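Side-chain contacts in COG0546: Predicted phosphatases (PDB 2AH5), which is of unknown function but, as a haloacid dehalogenase-like hydrolase, probably acts as a phosphatase: residues A[90-93]-A[94-98]; A[47-51]-A[52-56]; A[36-39]-A[40-44]. All blocks are in the same frame, centred on the assembly; numbering follows the deposited sequence.

Contact 1 of 3, residues A[90-93]-A[94-98]; sequences IDLL and EELSS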
# COMPACT_ATOMS: atom_id res chain seq x y z
N ILE A 90 0.91 -10.47 11.62
CA ILE A 90 -0.18 -10.87 12.53
C ILE A 90 0.13 -10.41 13.96
O ILE A 90 -0.73 -9.83 14.62
CB ILE A 90 -0.49 -12.40 12.50
CG1 ILE A 90 -1.04 -12.83 11.12
CG2 ILE A 90 -1.52 -12.77 13.57
CD1 ILE A 90 -2.48 -12.39 10.86
N ASP A 91 1.36 -10.67 14.43
CA ASP A 91 1.81 -10.20 15.76
C ASP A 91 1.61 -8.69 15.93
O ASP A 91 1.05 -8.23 16.94
CB ASP A 91 3.25 -10.59 16.05
CG ASP A 91 3.58 -10.59 17.55
OD1 ASP A 91 2.63 -10.69 18.39
OD2 ASP A 91 4.79 -10.49 17.86
N LEU A 92 2.06 -7.92 14.94
CA LEU A 92 1.97 -6.46 14.99
C LEU A 92 0.53 -6.02 15.08
O LEU A 92 0.16 -5.15 15.89
CB LEU A 92 2.61 -5.85 13.73
CG LEU A 92 2.44 -4.34 13.60
CD1 LEU A 92 3.14 -3.61 14.75
CD2 LEU A 92 3.00 -3.93 12.24
N LEU A 93 -0.31 -6.59 14.21
CA LEU A 93 -1.73 -6.24 14.23
C LEU A 93 -2.46 -6.60 15.53
O LEU A 93 -3.21 -5.78 16.06
CB LEU A 93 -2.45 -6.87 13.04
CG LEU A 93 -1.98 -6.37 11.68
CD1 LEU A 93 -2.69 -7.18 10.57
CD2 LEU A 93 -2.24 -4.85 11.57
N GLU A 94 -2.26 -7.82 16.03
CA GLU A 94 -2.87 -8.25 17.31
C GLU A 94 -2.49 -7.25 18.40
O GLU A 94 -3.34 -6.79 19.17
CB GLU A 94 -2.38 -9.66 17.71
CG GLU A 94 -2.82 -10.80 16.86
CD GLU A 94 -2.15 -12.13 17.26
OE1 GLU A 94 -0.88 -12.19 17.32
OE2 GLU A 94 -2.89 -13.12 17.49
N GLU A 95 -1.22 -6.87 18.45
CA GLU A 95 -0.74 -5.96 19.48
C GLU A 95 -1.32 -4.55 19.34
O GLU A 95 -1.87 -4.02 20.31
CB GLU A 95 0.79 -5.92 19.48
CG GLU A 95 1.43 -7.20 20.03
CD GLU A 95 0.96 -7.49 21.46
OE1 GLU A 95 1.18 -6.62 22.33
OE2 GLU A 95 0.36 -8.56 21.70
N LEU A 96 -1.25 -3.97 18.15
CA LEU A 96 -1.76 -2.59 17.96
C LEU A 96 -3.29 -2.53 18.08
O LEU A 96 -3.80 -1.63 18.74
CB LEU A 96 -1.31 -1.99 16.62
CG LEU A 96 0.14 -1.53 16.51
CD1 LEU A 96 0.45 -1.15 15.05
CD2 LEU A 96 0.44 -0.35 17.42
N SER A 97 -3.99 -3.51 17.50
CA SER A 97 -5.47 -3.54 17.51
C SER A 97 -6.06 -3.61 18.91
O SER A 97 -7.20 -3.17 19.12
CB SER A 97 -5.99 -4.69 16.66
OG SER A 97 -5.73 -5.91 17.31
N SER A 98 -5.29 -4.15 19.86
CA SER A 98 -5.73 -4.18 21.25
C SER A 98 -5.67 -2.81 21.95
O SER A 98 -6.23 -2.66 23.03
CB SER A 98 -5.01 -5.28 22.05
OG SER A 98 -3.64 -4.97 22.26
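I90 and E94 meet one turn apart on helix 89-97, an amphipathic alpha helix that packs against the parallel sheet of the Rossmann-like HAD core. E94 can be followed outward from its backbone. Its CB is already near O of I90. With chi1 at -68°, CG turns back beside the backbone N, and CG of E94 comes to 3.2 Å from O of I90. The chain then runs extended, chi2 174°. CD of E94 reaches the CG2 methyl of I90 at 3.8 Å. OE1 ends between I90 and CA of D91.

This brings the acids close together. OD1 of D91 is 4.0 Å from OE1 of E94, with the two carboxylate planes 73° apart. E95 lies alongside D91 and points the same way. Three like charges share this side of the helix, and their mutual repulsion may make a proton slightly easier to keep.

The other side is apolar. L92 and L96 also run side by side, and their CD1 methyls touch at 3.7 Å. Both lean on L206 of helix 204-208. L93 and L96 pack on F9 of strand 6-9 and L102 of strand 102-106, so the buried side faces the sheet.

Backbone bonds from i to i+4 hold the spacing. E94 N donates to I90 O almost straight, and L96 N donates to L92 O. S97 N donates to L93 O at 2.8 Å. The hydroxyl of S97 also turns back to the preceding turn: OG of S97 is 2.8 Å from O of L93 and 3.2 Å from O of E94, and its one proton could serve either.

Contact 2 of 3, residues A[47-51]-A[52-56]; sequences MGPPL and ESSFA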
# COMPACT_ATOMS: atom_id res chain seq x y z
N MSE A 47 6.04 -1.33 -8.08
CA MSE A 47 5.18 -1.66 -6.93
C MSE A 47 4.97 -0.43 -6.04
O MSE A 47 5.78 -0.15 -5.16
CB MSE A 47 5.78 -2.83 -6.15
CG MSE A 47 6.04 -4.04 -7.04
SE MSE A 47 6.80 -5.59 -6.13
CE MSE A 47 6.95 -6.86 -7.79
N GLY A 48 3.88 0.29 -6.27
CA GLY A 48 3.68 1.60 -5.63
C GLY A 48 3.15 2.69 -6.54
O GLY A 48 2.10 3.27 -6.26
N PRO A 49 3.88 3.00 -7.64
CA PRO A 49 3.38 4.01 -8.58
C PRO A 49 2.08 3.57 -9.27
O PRO A 49 1.79 2.36 -9.29
CB PRO A 49 4.53 4.13 -9.60
CG PRO A 49 5.70 3.55 -8.95
CD PRO A 49 5.18 2.47 -8.06
N PRO A 50 1.31 4.53 -9.83
CA PRO A 50 0.14 4.14 -10.61
C PRO A 50 0.54 3.21 -11.78
O PRO A 50 1.62 3.37 -12.37
CB PRO A 50 -0.40 5.47 -11.15
CG PRO A 50 0.11 6.51 -10.22
CD PRO A 50 1.46 6.00 -9.77
N LEU A 51 -0.32 2.25 -12.07
CA LEU A 51 -0.11 1.29 -13.15
C LEU A 51 0.20 1.97 -14.51
O LEU A 51 1.16 1.59 -15.21
CB LEU A 51 -1.35 0.40 -13.26
CG LEU A 51 -1.20 -1.01 -13.80
CD1 LEU A 51 -0.12 -1.83 -13.05
CD2 LEU A 51 -2.56 -1.71 -13.76
N GLU A 52 -0.61 2.97 -14.85
CA GLU A 52 -0.46 3.70 -16.10
C GLU A 52 0.92 4.35 -16.19
O GLU A 52 1.55 4.31 -17.25
CB GLU A 52 -1.58 4.73 -16.29
CG GLU A 52 -2.97 4.09 -16.47
CD GLU A 52 -3.78 3.96 -15.17
OE1 GLU A 52 -3.20 3.86 -14.05
OE2 GLU A 52 -5.03 3.95 -15.30
N SER A 53 1.40 4.89 -15.07
CA SER A 53 2.72 5.50 -15.03
C SER A 53 3.86 4.51 -15.28
O SER A 53 4.79 4.80 -16.04
CB SER A 53 2.93 6.21 -13.69
OG SER A 53 4.10 7.02 -13.76
N SER A 54 3.78 3.34 -14.65
CA SER A 54 4.74 2.27 -14.88
C SER A 54 4.78 1.82 -16.33
O SER A 54 5.86 1.75 -16.91
CB SER A 54 4.49 1.09 -13.95
OG SER A 54 4.75 1.48 -12.61
N PHE A 55 3.62 1.48 -16.89
CA PHE A 55 3.56 1.05 -18.29
C PHE A 55 4.05 2.14 -19.25
O PHE A 55 4.62 1.84 -20.30
CB PHE A 55 2.14 0.61 -18.68
CG PHE A 55 1.78 -0.79 -18.22
CD1 PHE A 55 0.62 -1.02 -17.51
CD2 PHE A 55 2.59 -1.88 -18.55
CE1 PHE A 55 0.25 -2.30 -17.10
CE2 PHE A 55 2.24 -3.18 -18.14
CZ PHE A 55 1.07 -3.39 -17.41
N ALA A 56 3.82 3.40 -18.91
CA ALA A 56 4.36 4.50 -19.72
C ALA A 56 5.90 4.44 -19.83
O ALA A 56 6.47 4.82 -20.85
CB ALA A 56 3.89 5.86 -19.21
O HOH W 1 2.74 0.37 -11.17
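A chi1 of -152° swings CG of L51 away from its own N, while a chi1 of -80° keeps CG of F55 close to its N. These two torsions make the side chains run alongside each other in one direction. CG of L51 then sits 3.8 Å from CE1 of F55. The CD1 methyl of L51 also approaches CE1, so it is the CD1-CE1 side of the ring that touches the leucine. On the backbone of the same two residues, F55 N donates a nearly straight bond to L51 O, 3.0 Å long.

The arrangement is the first turn of helix 51-56, with P50 at the N-cap position. The helix probably belongs to the helical cap, as in many HAD phosphatases. P50 O takes the N-H of S54 at 3.1 Å, with an N-H...O angle of 165°. L51 and F55 both pack on F26 of helix 19-33, whose ring meets that of F55 edge-to-face. L51 also touches Y71 of helix 64-79.

On the loop side, S54 turns its hydroxyl back toward the two prolines. OG of S54 lies 4.0 Å from CB of P49. A water bridges the same gap: it is 2.7 Å from OG of S54 and lies 2.9 Å from O of P49, where it can donate. The loop carbonyl is thus linked to the helix through solvent. S53 keeps its CB 3.4 Å from O of P50.

Contact 3 of 3, residues A[36-39]-A[40-44]; sequences PSPD and AKTIR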
# COMPACT_ATOMS: atom_id res chain seq x y z
N PRO A 36 9.75 -7.79 -24.59
CA PRO A 36 10.54 -8.35 -23.50
C PRO A 36 10.12 -7.78 -22.15
O PRO A 36 9.77 -6.57 -22.05
CB PRO A 36 11.98 -7.96 -23.87
CG PRO A 36 11.93 -7.79 -25.39
CD PRO A 36 10.59 -7.13 -25.60
N SER A 37 10.11 -8.64 -21.14
CA SER A 37 9.88 -8.18 -19.78
C SER A 37 11.12 -7.45 -19.26
O SER A 37 12.25 -7.90 -19.47
CB SER A 37 9.58 -9.38 -18.88
OG SER A 37 9.41 -8.94 -17.54
N PRO A 38 10.91 -6.31 -18.55
CA PRO A 38 11.97 -5.71 -17.74
C PRO A 38 12.48 -6.66 -16.65
O PRO A 38 11.81 -7.64 -16.30
CB PRO A 38 11.25 -4.53 -17.05
CG PRO A 38 10.14 -4.20 -17.91
CD PRO A 38 9.67 -5.52 -18.50
N ASP A 39 13.65 -6.36 -16.09
CA ASP A 39 14.20 -7.21 -15.03
C ASP A 39 13.46 -7.05 -13.69
O ASP A 39 12.62 -6.15 -13.53
CB ASP A 39 15.73 -7.03 -14.90
CG ASP A 39 16.14 -5.61 -14.49
OD1 ASP A 39 15.39 -4.93 -13.76
OD2 ASP A 39 17.26 -5.17 -14.88
N ALA A 40 13.75 -7.94 -12.75
CA ALA A 40 13.08 -7.97 -11.45
C ALA A 40 13.22 -6.66 -10.67
O ALA A 40 12.26 -6.21 -10.03
CB ALA A 40 13.58 -9.15 -10.62
N LYS A 41 14.40 -6.04 -10.73
CA LYS A 41 14.59 -4.76 -10.04
C LYS A 41 13.65 -3.70 -10.61
O LYS A 41 12.95 -3.05 -9.86
CB LYS A 41 16.04 -4.27 -10.07
CG LYS A 41 16.34 -3.29 -8.93
CD LYS A 41 17.82 -2.85 -8.88
CE LYS A 41 18.81 -4.02 -9.13
NZ LYS A 41 18.79 -5.10 -8.09
N THR A 42 13.63 -3.57 -11.94
CA THR A 42 12.72 -2.65 -12.63
C THR A 42 11.27 -2.89 -12.21
O THR A 42 10.57 -1.95 -11.84
CB THR A 42 12.89 -2.72 -14.16
OG1 THR A 42 14.25 -2.37 -14.48
CG2 THR A 42 11.94 -1.78 -14.89
N ILE A 43 10.82 -4.15 -12.23
CA ILE A 43 9.43 -4.47 -11.84
C ILE A 43 9.15 -4.18 -10.36
O ILE A 43 8.04 -3.74 -10.01
CB ILE A 43 8.98 -5.90 -12.30
CG1 ILE A 43 9.00 -5.99 -13.83
CG2 ILE A 43 7.58 -6.26 -11.75
CD1 ILE A 43 8.85 -7.41 -14.41
N ARG A 44 10.15 -4.37 -9.50
CA ARG A 44 10.05 -3.94 -8.10
C ARG A 44 9.70 -2.45 -7.99
O ARG A 44 8.91 -2.04 -7.12
CB ARG A 44 11.36 -4.24 -7.34
CG ARG A 44 11.45 -5.68 -6.86
CD ARG A 44 12.51 -5.89 -5.75
NE ARG A 44 13.89 -5.99 -6.25
CZ ARG A 44 14.39 -7.02 -6.91
NH1 ARG A 44 13.63 -8.07 -7.20
NH2 ARG A 44 15.66 -7.01 -7.31
O HOH W 2 15.04 -3.74 -17.10
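OD1 of D39 is gripped twice by T42, once by its N-H and once by its hydroxyl. D39 is the N-cap of helix 40-45, and T42 is the third residue of the first turn. The backbone N of T42 donates to OD1 of D39 at 2.9 Å, nearly along the C-O axis and with an N-H...O angle of 170°. OG1 of T42 donates to the same OD1, also at 2.9 Å, but from above the carboxylate plane, 46° out of it. Two bonds from different directions should fix the rotation of the carboxylate. D39 reaches them because chi1 of 63° folds CG over the backbone, between N and C. The negative group lies at the positive end of the helix dipole, which probably stabilises its charge. A water also joins the two residues: it accepts from N of D39 and donates to OG1 of T42.

The apolar contacts lie beside the cap. The CG2 methyl of T42 meets CB of P38 at 3.6 Å. I43 reaches back to the loop, with its CD1 3.5 Å from O of P38. P38 packs on F30 of helix 19-33, and I43 on F26, so both rest the start of helix 40-45 on that helix. OG of S37 donates to O of P38 at 3.0 Å, on an in-plane lone pair, and touches CD1 of I43 at 3.5 Å.

In the fold
Along the chain the order is contact 3, contact 2, then contact 1. Contacts 3 and 2 adjoin in sequence, with centres about 13 Å apart. They form the starts of the consecutive helices 40-45 and 51-56, and both pack on helix 19-33, where F26 touches I43, L51 and F55. Contact 1 lies on the opposite side of the chain's centre, about 31 Å from contact 2 and about 34 Å from contact 3, centre to centre. Its helix 89-97 packs on strands 6-9 and 102-106 of the parallel sheet. The contacts therefore sample two parts of the fold: a helical region, probably the cap, and the sheet-bearing HAD core.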